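Local coordinates for protein glutathione S-transferase (Ceriporiopsis subvermispora, PDB 6J3E) that binds glutathione and, as a serine-type glutathione S-transferase from a fungus, probably catalyses attack of its thiol on electrophilic substrates, at residues N3-Y8 with P72-P77; D9-A14 with W42-D47; N13-K18 with V218-G223; R125-I130 with E176-G181. One frame throughout, in Å; residues are numbered along the deposited sequence.

Contact 1: N3-Y8 with P72-P77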
loop_
_atom_site.group_PDB
_atom_site.type_symbol
_atom_site.label_atom_id
_atom_site.label_comp_id
_atom_site.label_asym_id
_atom_site.label_seq_id
_atom_site.Cartn_x
_atom_site.Cartn_y
_atom_site.Cartn_z
ATOM N N ASN A 3 23.370 -6.459 -30.063
ATOM C CA ASN A 3 21.968 -6.552 -30.463
ATOM C C ASN A 3 21.022 -6.893 -29.309
ATOM O O ASN A 3 19.811 -6.974 -29.503
ATOM C CB ASN A 3 21.799 -7.595 -31.567
ATOM C CG ASN A 3 20.542 -7.368 -32.399
ATOM O OD1 ASN A 3 19.543 -8.075 -32.251
ATOM N ND2 ASN A 3 20.585 -6.363 -33.272
ATOM N N VAL A 4 21.564 -7.107 -28.113
ATOM C CA VAL A 4 20.750 -7.540 -26.981
ATOM C C VAL A 4 20.131 -6.340 -26.276
ATOM O O VAL A 4 20.413 -5.187 -26.625
ATOM C CB VAL A 4 21.585 -8.360 -25.994
ATOM C CG1 VAL A 4 22.248 -9.516 -26.710
ATOM C CG2 VAL A 4 22.600 -7.462 -25.350
ATOM N N ILE A 5 19.280 -6.614 -25.279
ATOM C CA ILE A 5 18.701 -5.551 -24.456
ATOM C C ILE A 5 19.797 -4.652 -23.911
ATOM O O ILE A 5 20.799 -5.121 -23.359
ATOM C CB ILE A 5 17.891 -6.141 -23.297
ATOM C CG1 ILE A 5 16.667 -6.862 -23.819
ATOM C CG2 ILE A 5 17.421 -5.027 -22.346
ATOM C CD1 ILE A 5 15.510 -5.928 -24.017
ATOM N N GLN A 6 19.596 -3.351 -24.033
ATOM C CA GLN A 6 20.473 -2.386 -23.407
ATOM C C GLN A 6 19.850 -1.945 -22.086
ATOM O O GLN A 6 18.660 -1.608 -22.033
ATOM C CB GLN A 6 20.711 -1.212 -24.347
ATOM C CG GLN A 6 21.277 -1.663 -25.675
ATOM C CD GLN A 6 21.956 -0.541 -26.409
ATOM O OE1 GLN A 6 23.177 -0.554 -26.596
ATOM N NE2 GLN A 6 21.171 0.457 -26.820
ATOM N N PHE A 7 20.645 -1.982 -21.021
ATOM C CA PHE A 7 20.169 -1.772 -19.655
ATOM C C PHE A 7 21.012 -0.680 -19.029
ATOM O O PHE A 7 22.208 -0.878 -18.802
ATOM C CB PHE A 7 20.264 -3.059 -18.839
ATOM C CG PHE A 7 20.066 -2.871 -17.357
ATOM C CD1 PHE A 7 18.965 -2.195 -16.864
ATOM C CD2 PHE A 7 20.962 -3.426 -16.451
ATOM C CE1 PHE A 7 18.779 -2.052 -15.492
ATOM C CE2 PHE A 7 20.782 -3.285 -15.089
ATOM C CZ PHE A 7 19.687 -2.601 -14.607
ATOM N N TYR A 8 20.396 0.457 -18.733
ATOM C CA TYR A 8 21.121 1.620 -18.241
ATOM C C TYR A 8 21.071 1.657 -16.721
ATOM O O TYR A 8 20.001 1.519 -16.119
ATOM C CB TYR A 8 20.556 2.900 -18.856
ATOM C CG TYR A 8 20.685 2.894 -20.374
ATOM C CD1 TYR A 8 19.791 2.177 -21.174
ATOM C CD2 TYR A 8 21.712 3.585 -21.011
ATOM C CE1 TYR A 8 19.917 2.153 -22.567
ATOM C CE2 TYR A 8 21.837 3.572 -22.400
ATOM C CZ TYR A 8 20.941 2.856 -23.170
ATOM O OH TYR A 8 21.074 2.847 -24.537
ATOM N N PRO A 72 16.199 2.782 -13.408
ATOM C CA PRO A 72 16.555 2.035 -14.622
ATOM C C PRO A 72 15.797 2.446 -15.882
ATOM O O PRO A 72 14.651 2.892 -15.802
ATOM C CB PRO A 72 16.188 0.596 -14.249
ATOM C CG PRO A 72 15.060 0.751 -13.281
ATOM C CD PRO A 72 15.445 1.942 -12.457
ATOM N N VAL A 73 16.443 2.288 -17.032
ATOM C CA VAL A 73 15.777 2.316 -18.327
ATOM C C VAL A 73 16.331 1.170 -19.165
ATOM O O VAL A 73 17.514 0.832 -19.064
ATOM C CB VAL A 73 15.975 3.670 -19.033
ATOM C CG1 VAL A 73 15.419 3.626 -20.432
ATOM C CG2 VAL A 73 15.285 4.770 -18.258
ATOM N N ILE A 74 15.484 0.553 -19.977
ATOM C CA ILE A 74 15.972 -0.428 -20.939
ATOM C C ILE A 74 15.567 0.000 -22.343
ATOM O O ILE A 74 14.506 0.599 -22.548
ATOM C CB ILE A 74 15.478 -1.865 -20.661
ATOM C CG1 ILE A 74 13.953 -1.946 -20.719
ATOM C CG2 ILE A 74 16.038 -2.374 -19.346
ATOM C CD1 ILE A 74 13.442 -3.366 -20.817
ATOM N N HIS A 75 16.436 -0.300 -23.314
ATOM C CA HIS A 75 16.088 -0.218 -24.727
ATOM C C HIS A 75 16.222 -1.595 -25.353
ATOM O O HIS A 75 17.273 -2.242 -25.237
ATOM C CB HIS A 75 16.945 0.775 -25.512
ATOM C CG HIS A 75 16.665 0.733 -26.980
ATOM N ND1 HIS A 75 15.493 1.215 -27.520
ATOM C CD2 HIS A 75 17.368 0.207 -28.012
ATOM C CE1 HIS A 75 15.494 1.008 -28.825
ATOM N NE2 HIS A 75 16.624 0.405 -29.149
ATOM N N ASP A 76 15.148 -2.033 -26.012
ATOM C CA ASP A 76 15.027 -3.366 -26.593
ATOM C C ASP A 76 15.117 -3.230 -28.102
ATOM O O ASP A 76 14.105 -2.932 -28.757
ATOM C CB ASP A 76 13.702 -4.016 -26.184
ATOM C CG ASP A 76 13.618 -5.479 -26.590
ATOM O OD1 ASP A 76 14.632 -5.999 -27.113
ATOM O OD2 ASP A 76 12.561 -6.119 -26.364
ATOM N N PRO A 77 16.299 -3.403 -28.700
ATOM C CA PRO A 77 16.401 -3.249 -30.158
ATOM C C PRO A 77 15.533 -4.248 -30.907
ATOM O O PRO A 77 15.037 -3.936 -31.999
ATOM C CB PRO A 77 17.899 -3.449 -30.425
ATOM C CG PRO A 77 18.366 -4.294 -29.297
ATOM C CD PRO A 77 17.559 -3.883 -28.105
#

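Contact 2: D9-A14 with W42-D47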
loop_
_atom_site.group_PDB
_atom_site.type_symbol
_atom_site.label_atom_id
_atom_site.label_comp_id
_atom_site.label_asym_id
_atom_site.label_seq_id
_atom_site.Cartn_x
_atom_site.Cartn_y
_atom_site.Cartn_z
ATOM N N ASP A 9 22.237 1.858 -16.117
ATOM C CA ASP A 9 22.448 1.694 -14.689
ATOM C C ASP A 9 23.450 2.752 -14.249
ATOM O O ASP A 9 24.174 3.319 -15.069
ATOM C CB ASP A 9 22.940 0.263 -14.390
ATOM C CG ASP A 9 22.777 -0.154 -12.930
ATOM O OD1 ASP A 9 22.404 0.673 -12.067
ATOM O OD2 ASP A 9 23.071 -1.331 -12.647
ATOM N N ILE A 10 23.461 3.026 -12.948
ATOM C CA ILE A 10 24.304 4.050 -12.334
ATOM C C ILE A 10 25.476 3.346 -11.656
ATOM O O ILE A 10 25.248 2.554 -10.725
ATOM C CB ILE A 10 23.517 4.875 -11.305
ATOM C CG1 ILE A 10 22.342 5.598 -11.953
ATOM C CG2 ILE A 10 24.424 5.850 -10.577
ATOM C CD1 ILE A 10 21.359 6.199 -10.935
ATOM N N PRO A 11 26.719 3.624 -12.042
ATOM C CA PRO A 11 27.855 2.955 -11.395
ATOM C C PRO A 11 28.092 3.483 -9.986
ATOM O O PRO A 11 27.812 4.642 -9.671
ATOM C CB PRO A 11 29.028 3.301 -12.312
ATOM C CG PRO A 11 28.672 4.693 -12.787
ATOM C CD PRO A 11 27.157 4.684 -12.966
ATOM N N GLY A 12 28.630 2.611 -9.133
ATOM C CA GLY A 12 28.995 3.001 -7.786
ATOM C C GLY A 12 30.184 2.185 -7.331
ATOM O O GLY A 12 30.598 1.231 -7.993
ATOM N N ASN A 13 30.732 2.559 -6.180
ATOM C CA ASN A 13 31.969 1.948 -5.717
ATOM C C ASN A 13 31.785 0.992 -4.548
ATOM O O ASN A 13 32.775 0.420 -4.076
ATOM C CB ASN A 13 32.984 3.045 -5.372
ATOM C CG ASN A 13 33.579 3.663 -6.617
ATOM O OD1 ASN A 13 34.514 3.114 -7.198
ATOM N ND2 ASN A 13 32.999 4.765 -7.077
ATOM N N ALA A 14 30.549 0.774 -4.089
ATOM C CA ALA A 14 30.346 -0.108 -2.948
ATOM C C ALA A 14 30.812 -1.518 -3.264
ATOM O O ALA A 14 31.317 -2.221 -2.380
ATOM C CB ALA A 14 28.872 -0.113 -2.521
ATOM N N TRP A 42 26.615 2.158 -18.299
ATOM C CA TRP A 42 26.801 2.864 -17.032
ATOM C C TRP A 42 26.679 4.368 -17.241
ATOM O O TRP A 42 27.416 4.951 -18.042
ATOM C CB TRP A 42 28.155 2.498 -16.421
ATOM C CG TRP A 42 28.231 1.012 -16.090
ATOM C CD1 TRP A 42 28.864 0.030 -16.811
ATOM C CD2 TRP A 42 27.596 0.347 -14.990
ATOM N NE1 TRP A 42 28.682 -1.195 -16.207
ATOM C CE2 TRP A 42 27.909 -1.024 -15.089
ATOM C CE3 TRP A 42 26.803 0.782 -13.926
ATOM C CZ2 TRP A 42 27.458 -1.955 -14.165
ATOM C CZ3 TRP A 42 26.369 -0.142 -13.001
ATOM C CH2 TRP A 42 26.694 -1.494 -13.126
ATOM N N VAL A 43 25.760 4.996 -16.506
ATOM C CA VAL A 43 25.434 6.405 -16.697
ATOM C C VAL A 43 25.546 7.142 -15.371
ATOM O O VAL A 43 24.946 6.734 -14.370
ATOM C CB VAL A 43 24.029 6.579 -17.303
ATOM C CG1 VAL A 43 23.653 8.060 -17.359
ATOM C CG2 VAL A 43 23.979 5.941 -18.698
ATOM N N GLU A 44 26.311 8.230 -15.362
ATOM C CA GLU A 44 26.436 9.029 -14.155
ATOM C C GLU A 44 25.151 9.808 -13.918
ATOM O O GLU A 44 24.431 10.165 -14.858
ATOM C CB GLU A 44 27.625 9.986 -14.257
ATOM C CG GLU A 44 28.987 9.308 -14.362
ATOM C CD GLU A 44 29.403 8.568 -13.094
ATOM O OE1 GLU A 44 28.848 8.856 -12.011
ATOM O OE2 GLU A 44 30.290 7.688 -13.185
ATOM N N TYR A 45 24.870 10.065 -12.640
ATOM C CA TYR A 45 23.678 10.810 -12.237
ATOM C C TYR A 45 23.431 12.061 -13.066
ATOM O O TYR A 45 22.302 12.234 -13.554
ATOM C CB TYR A 45 23.772 11.162 -10.744
ATOM C CG TYR A 45 22.857 10.336 -9.875
ATOM C CD1 TYR A 45 21.477 10.541 -9.899
ATOM C CD2 TYR A 45 23.362 9.340 -9.046
ATOM C CE1 TYR A 45 20.626 9.783 -9.108
ATOM C CE2 TYR A 45 22.513 8.567 -8.252
ATOM C CZ TYR A 45 21.149 8.799 -8.282
ATOM O OH TYR A 45 20.296 8.042 -7.503
ATOM N N PRO A 46 24.406 12.951 -13.282
ATOM C CA PRO A 46 24.089 14.204 -13.984
ATOM C C PRO A 46 23.832 14.030 -15.486
ATOM O O PRO A 46 23.280 14.948 -16.110
ATOM C CB PRO A 46 25.320 15.079 -13.709
ATOM C CG PRO A 46 26.427 14.102 -13.454
ATOM C CD PRO A 46 25.819 12.889 -12.850
ATOM N N ASP A 47 24.196 12.889 -16.074
ATOM C CA ASP A 47 23.942 12.614 -17.478
ATOM C C ASP A 47 22.631 11.889 -17.707
ATOM O O ASP A 47 22.285 11.630 -18.864
ATOM C CB ASP A 47 25.065 11.767 -18.093
ATOM C CG ASP A 47 26.452 12.265 -17.730
ATOM O OD1 ASP A 47 26.640 13.492 -17.594
ATOM O OD2 ASP A 47 27.354 11.412 -17.571
HETATM O O HOH W 1 28.732 7.287 -9.742
#

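Contact 3: N13-K18 with V218-G223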
loop_
_atom_site.group_PDB
_atom_site.type_symbol
_atom_site.label_atom_id
_atom_site.label_comp_id
_atom_site.label_asym_id
_atom_site.label_seq_id
_atom_site.Cartn_x
_atom_site.Cartn_y
_atom_site.Cartn_z
ATOM N N ASN A 13 30.732 2.559 -6.180
ATOM C CA ASN A 13 31.969 1.948 -5.717
ATOM C C ASN A 13 31.785 0.992 -4.548
ATOM O O ASN A 13 32.775 0.420 -4.076
ATOM C CB ASN A 13 32.984 3.045 -5.372
ATOM C CG ASN A 13 33.579 3.663 -6.617
ATOM O OD1 ASN A 13 34.514 3.114 -7.198
ATOM N ND2 ASN A 13 32.999 4.765 -7.077
ATOM N N ALA A 14 30.549 0.774 -4.089
ATOM C CA ALA A 14 30.346 -0.108 -2.948
ATOM C C ALA A 14 30.812 -1.518 -3.264
ATOM O O ALA A 14 31.317 -2.221 -2.380
ATOM C CB ALA A 14 28.872 -0.113 -2.521
ATOM N N THR A 15 30.646 -1.951 -4.510
ATOM C CA THR A 15 31.018 -3.305 -4.884
ATOM C C THR A 15 31.804 -3.275 -6.180
ATOM O O THR A 15 31.596 -2.400 -7.023
ATOM C CB THR A 15 29.808 -4.236 -5.083
ATOM O OG1 THR A 15 29.087 -3.859 -6.266
ATOM C CG2 THR A 15 28.886 -4.220 -3.883
ATOM N N PRO A 16 32.717 -4.225 -6.356
ATOM C CA PRO A 16 33.345 -4.418 -7.671
ATOM C C PRO A 16 32.351 -4.509 -8.817
ATOM O O PRO A 16 32.707 -4.153 -9.947
ATOM C CB PRO A 16 34.114 -5.730 -7.487
ATOM C CG PRO A 16 34.442 -5.761 -6.019
ATOM C CD PRO A 16 33.315 -5.071 -5.307
ATOM N N ASP A 17 31.119 -4.976 -8.565
ATOM C CA ASP A 17 30.087 -4.991 -9.604
ATOM C C ASP A 17 29.833 -3.622 -10.166
ATOM O O ASP A 17 29.402 -3.510 -11.316
ATOM C CB ASP A 17 28.754 -5.483 -9.070
ATOM C CG ASP A 17 28.875 -6.755 -8.323
ATOM O OD1 ASP A 17 28.045 -7.633 -8.563
ATOM O OD2 ASP A 17 29.758 -6.878 -7.444
ATOM N N LYS A 18 30.075 -2.591 -9.357
ATOM C CA LYS A 18 29.662 -1.199 -9.504
ATOM C C LYS A 18 28.145 -1.032 -9.543
ATOM O O LYS A 18 27.657 0.077 -9.791
ATOM C CB LYS A 18 30.337 -0.506 -10.708
ATOM C CG LYS A 18 29.782 -0.779 -12.075
ATOM C CD LYS A 18 30.883 -0.783 -13.133
ATOM C CE LYS A 18 31.495 0.582 -13.284
ATOM N NZ LYS A 18 32.167 0.680 -14.579
ATOM N N VAL A 218 20.729 -1.855 0.652
ATOM C CA VAL A 218 21.168 -1.652 2.028
ATOM C C VAL A 218 22.387 -2.505 2.316
ATOM O O VAL A 218 23.337 -2.059 2.972
ATOM C CB VAL A 218 20.015 -1.968 2.995
ATOM C CG1 VAL A 218 20.505 -1.963 4.430
ATOM C CG2 VAL A 218 18.883 -0.976 2.802
ATOM N N LYS A 219 22.383 -3.745 1.817
ATOM C CA LYS A 219 23.471 -4.662 2.126
ATOM C C LYS A 219 24.752 -4.220 1.451
ATOM O O LYS A 219 25.816 -4.196 2.081
ATOM C CB LYS A 219 23.117 -6.088 1.700
ATOM C CG LYS A 219 24.238 -7.097 1.960
ATOM C CD LYS A 219 23.861 -8.512 1.498
ATOM C CE LYS A 219 24.897 -9.548 1.913
ATOM N NZ LYS A 219 24.478 -10.930 1.594
ATOM N N ARG A 220 24.674 -3.845 0.174
ATOM C CA ARG A 220 25.905 -3.536 -0.542
ATOM C C ARG A 220 26.443 -2.166 -0.155
ATOM O O ARG A 220 27.659 -2.009 0.022
ATOM C CB ARG A 220 25.674 -3.663 -2.040
ATOM C CG ARG A 220 25.663 -5.112 -2.459
ATOM C CD ARG A 220 24.783 -5.367 -3.662
ATOM N NE ARG A 220 25.534 -5.314 -4.902
ATOM C CZ ARG A 220 25.794 -6.363 -5.669
ATOM N NH1 ARG A 220 25.348 -7.572 -5.339
ATOM N NH2 ARG A 220 26.490 -6.185 -6.776
ATOM N N VAL A 221 25.561 -1.184 0.047
ATOM C CA VAL A 221 26.017 0.177 0.307
ATOM C C VAL A 221 26.484 0.335 1.746
ATOM O O VAL A 221 27.566 0.872 1.994
ATOM C CB VAL A 221 24.923 1.196 -0.054
ATOM C CG1 VAL A 221 25.229 2.563 0.568
ATOM C CG2 VAL A 221 24.820 1.313 -1.567
ATOM N N LEU A 222 25.688 -0.109 2.720
ATOM C CA LEU A 222 26.172 -0.079 4.098
ATOM C C LEU A 222 27.308 -1.073 4.316
ATOM O O LEU A 222 28.169 -0.849 5.178
ATOM C CB LEU A 222 25.032 -0.352 5.074
ATOM C CG LEU A 222 24.077 0.824 5.268
ATOM C CD1 LEU A 222 23.167 0.590 6.464
ATOM C CD2 LEU A 222 24.867 2.094 5.443
ATOM N N GLY A 223 27.341 -2.160 3.547
ATOM C CA GLY A 223 28.431 -3.106 3.616
ATOM C C GLY A 223 28.049 -4.408 4.291
ATOM O O GLY A 223 27.487 -4.429 5.391
#

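Contact 4: R125-I130 with E176-G181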
loop_
_atom_site.group_PDB
_atom_site.type_symbol
_atom_site.label_atom_id
_atom_site.label_comp_id
_atom_site.label_asym_id
_atom_site.label_seq_id
_atom_site.Cartn_x
_atom_site.Cartn_y
_atom_site.Cartn_z
ATOM N N ARG A 125 10.843 5.910 2.305
ATOM C CA ARG A 125 11.121 7.150 3.021
ATOM C C ARG A 125 11.787 6.901 4.367
ATOM O O ARG A 125 12.482 7.789 4.868
ATOM C CB ARG A 125 9.845 7.950 3.211
ATOM C CG ARG A 125 8.926 7.857 2.030
ATOM C CD ARG A 125 7.496 8.035 2.475
ATOM N NE ARG A 125 7.277 9.363 3.042
ATOM C CZ ARG A 125 6.194 9.696 3.730
ATOM N NH1 ARG A 125 6.056 10.924 4.222
ATOM N NH2 ARG A 125 5.245 8.787 3.946
ATOM N N ALA A 126 11.595 5.719 4.960
ATOM C CA ALA A 126 12.306 5.387 6.192
ATOM C C ALA A 126 13.789 5.164 5.926
ATOM O O ALA A 126 14.631 5.549 6.740
ATOM C CB ALA A 126 11.685 4.150 6.845
ATOM N N LEU A 127 14.129 4.565 4.780
ATOM C CA LEU A 127 15.535 4.335 4.475
ATOM C C LEU A 127 16.286 5.632 4.229
ATOM O O LEU A 127 17.446 5.754 4.640
ATOM C CB LEU A 127 15.681 3.424 3.267
ATOM C CG LEU A 127 15.121 2.029 3.460
ATOM C CD1 LEU A 127 15.333 1.212 2.194
ATOM C CD2 LEU A 127 15.835 1.379 4.581
ATOM N N ALA A 128 15.634 6.615 3.604
ATOM C CA ALA A 128 16.329 7.760 3.010
ATOM C C ALA A 128 17.322 8.448 3.946
ATOM O O ALA A 128 18.470 8.672 3.521
ATOM C CB ALA A 128 15.282 8.748 2.473
ATOM N N PRO A 129 16.985 8.784 5.200
ATOM C CA PRO A 129 17.953 9.546 6.010
ATOM C C PRO A 129 19.252 8.807 6.278
ATOM O O PRO A 129 20.288 9.460 6.457
ATOM C CB PRO A 129 17.184 9.845 7.307
ATOM C CG PRO A 129 16.043 8.998 7.305
ATOM C CD PRO A 129 15.695 8.665 5.894
ATOM N N ILE A 130 19.239 7.478 6.274
ATOM C CA ILE A 130 20.464 6.709 6.456
ATOM C C ILE A 130 21.095 6.349 5.127
ATOM O O ILE A 130 22.320 6.400 4.978
ATOM C CB ILE A 130 20.170 5.451 7.291
ATOM C CG1 ILE A 130 20.017 5.834 8.772
ATOM C CG2 ILE A 130 21.254 4.380 7.061
ATOM C CD1 ILE A 130 19.291 4.815 9.599
ATOM N N GLU A 176 14.635 2.745 13.964
ATOM C CA GLU A 176 13.394 2.271 14.544
ATOM C C GLU A 176 12.275 2.338 13.521
ATOM O O GLU A 176 11.489 1.394 13.374
ATOM C CB GLU A 176 13.080 3.104 15.793
ATOM C CG GLU A 176 11.641 3.097 16.209
ATOM C CD GLU A 176 11.420 3.949 17.468
ATOM O OE1 GLU A 176 11.621 5.178 17.421
ATOM O OE2 GLU A 176 11.050 3.384 18.516
ATOM N N LYS A 177 12.232 3.434 12.768
ATOM C CA LYS A 177 11.236 3.583 11.722
ATOM C C LYS A 177 11.473 2.595 10.591
ATOM O O LYS A 177 10.515 2.073 10.001
ATOM C CB LYS A 177 11.242 5.021 11.221
ATOM C CG LYS A 177 9.900 5.481 10.694
ATOM C CD LYS A 177 9.830 7.016 10.498
ATOM C CE LYS A 177 8.627 7.440 9.628
ATOM N NZ LYS A 177 8.980 7.454 8.170
ATOM N N ILE A 178 12.736 2.297 10.294
ATOM C CA ILE A 178 13.017 1.329 9.242
ATOM C C ILE A 178 12.595 -0.061 9.675
ATOM O O ILE A 178 12.006 -0.817 8.893
ATOM C CB ILE A 178 14.504 1.352 8.848
ATOM C CG1 ILE A 178 14.878 2.691 8.207
ATOM C CG2 ILE A 178 14.832 0.176 7.910
ATOM C CD1 ILE A 178 16.387 2.958 8.223
ATOM N N ARG A 179 12.906 -0.431 10.916
ATOM C CA ARG A 179 12.547 -1.762 11.392
ATOM C C ARG A 179 11.040 -1.934 11.425
ATOM O O ARG A 179 10.519 -2.970 11.002
ATOM C CB ARG A 179 13.146 -2.032 12.778
ATOM C CG ARG A 179 13.214 -3.531 13.086
ATOM C CD ARG A 179 13.308 -3.857 14.570
ATOM N NE ARG A 179 14.687 -4.097 14.988
ATOM C CZ ARG A 179 15.184 -5.284 15.327
ATOM N NH1 ARG A 179 14.409 -6.363 15.315
ATOM N NH2 ARG A 179 16.463 -5.384 15.692
ATOM N N ALA A 180 10.315 -0.920 11.893
ATOM C CA ALA A 180 8.861 -1.018 11.907
ATOM C C ALA A 180 8.302 -1.140 10.486
ATOM O O ALA A 180 7.335 -1.892 10.248
ATOM C CB ALA A 180 8.275 0.180 12.653
ATOM N N GLY A 181 8.931 -0.463 9.523
ATOM C CA GLY A 181 8.510 -0.607 8.139
ATOM C C GLY A 181 8.602 -2.041 7.654
ATOM O O GLY A 181 7.650 -2.586 7.094
#

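Contact 1: N3-Y8 with P72-P77
Strands 5-8 and 73-76 run antiparallel as central neighbours in the four-stranded mixed sheet of the thioredoxin-like domain of this glutathione transferase. Packing is tight on the face bearing Phe7 and Ile74, a non-hydrogen-bonded pair that helices 22-34 and 86-96 cover. Phe7 CG stands anti to the backbone N (chi1 168°), so CD1 lies 3.8 Å from Ile74 CG2 while CE1 meets Pro72 CB. Pro72, preceded by a cis peptide bond as in other thioredoxin-fold proteins, lies alongside the aromatic ring, near its edge. The flat ring and branched Ile74 offer the helices apolar surface with no polar group to satisfy. The other face loosens toward Gln6 and His75, which are partly exposed, although Tyr8 and Val73 on it are buried. Gln6 and His75 extend side by side, amide and imidazole planes 69° apart; their polar ends turn to Lys39 and Thr82. Near Asn3, Pro77 closes on backbone oxygens through ring carbons. In the plane of the sheet, Gln6 and His75, a hydrogen-bonded pair, exchange two backbone bonds: Gln6 N reaches His75 O at 2.8 Å, almost straight at 168°, and His75 N returns to Gln6 O. That same Gln6 O also receives a CA-H...O contact from Ile74 CA.

Contact 2: D9-A14 with W42-D47
Backbone bonding is brief here: Val43 N gives its hydrogen to Asp9 O at 2.7 Å, nearly along the C=O axis, and the CA hydrogens of Trp42 and Ile10 point at Asp9 O and Val43 O. Polar side chains tie down the loop. Asp9 has CG anti to the backbone N (chi1 -162°); its OD1 accepts from Ile10 N, which lies above the carboxylate plane, and OD1 and OD2 also hold Thr24 and Arg28. A water donates to both Pro11 O and Glu44 OE1, 2.8 Å from each; Glu44 bends at chi2, and Ser143 and Asn140 take its carboxylate. The Asp9-Trp42 pair is the last parallel step between strands 5-9 and 38-42, where the first beta-alpha-beta unit of the thioredoxin-like domain opens into loops. Packing makes up much of the rest. The Asp9 carboxylate lies beside the indole, planes 24° apart, with OD2 3.5 Å from Trp42 CZ3. Rigid Pro11 sets CB 3.7 Å from Trp42 CE3 and CG against Glu44 OE2. Ile10, with a side chain long enough to reach Tyr45, carries CD1 over one face of that ring in a CH-pi contact, 3.9 Å from the centroid and 19° off the normal; the ring's neighbour Arg151 binds glutathione.

Contact 3: N13-K18 with V218-G223
Ala14 opens the contact by pointing its methyl at the last turn of helix 206-222: CB sits 3.4 Å from Arg220 O and packs loosely against Val221 CG2, a side chain small enough to let the loop approach the helix backbone. Thr15 follows, also directed at the helix. Its OG1 takes the crowded position between the backbone N and the carbonyl carbon (chi1 70°), which turns CG2 to the aliphatic part of the arginine, 3.6 Å from Arg220 CG. Thr15 also starts a type I beta turn, closed by Lys18 N bonding Thr15 O at 2.8 Å; Pro16 fits its second place, where phi near -60° is required. Asp17, third in it, faces the arginine, and Thr15 OG1 donates a weak bond to its OD2. Asp17 OD1 forms a salt bridge with Arg220 NH2 at 2.8 Å, through a bent, weak hydrogen bond, the two planes 77° apart; the exact position of NH2, and so the detail of the bond, is uncertain. Arg220 NE and NH1 hold Ala19 O and Glu251. One guanidinium thus links the first loop of the thioredoxin-like domain, the helical domain and the C-terminal tail, and its two acidic partners probably offset its positive charge where it is buried.

Contact 4: R125-I130 with E176-G181
One isoleucine is the bump of this contact. Ile178 of helix 169-189, with CG1 anti to the carbonyl carbon (chi1 -66°), enters a hollow on helix 109-136 and sets its longer branch against Ala126 and Ile130 and its CG2 against Leu127. The floor of the hollow is Ala126, whose CB lies 3.8 Å from Ile178 CG1; its single methyl lets the larger side chain reach past to the backbone, and CG1 comes close to Ala126 O as well. The two walls are longer. Leu127 crosses the isoleucine at about a right angle and puts CD2 3.7 Å from Ile178 CG2, while Ile130 crosses it obliquely, its CD1 touching Ile178 CD1 at 3.7 Å. These helices belong to the all-helical C-terminal domain of the glutathione transferase fold; their short segments run roughly antiparallel, at 147°, with axes 8.6 Å apart at closest. Pro129, lacking an N-H, accompanies a kink in helix 109-136. Gly181 brings no bulk to the side facing Ala126. Behind the hollow Leu127 packs on Trp214 and Trp217 of helix 206-222; Ile130 also touches Trp175 of helix 169-189. On the exposed side Lys177 brings CG within 4.4 Å of Ala126 CB.

In the fold
Contacts 1 and 2, both partly buried, hold successive parts of the thioredoxin-like domain: contact 1 pairs its central strands through regular backbone bonds, and contact 2, at the end of the same first strand, keeps a single backbone bond and adds water, carboxylates and aromatic packing near the glutathione site. They touch where Tyr8 meets Val43. Contact 3 leaves the same loop as contact 2, sharing Asn13 and Ala14, but lies at the surface, where a salt bridge joins the two domains. Contact 4, within the helical domain, is buried, its contacting side chains almost all apolar; Leu127 and Ile130 touch Val218 and Leu222, so helix 206-222 connects it to contact 3.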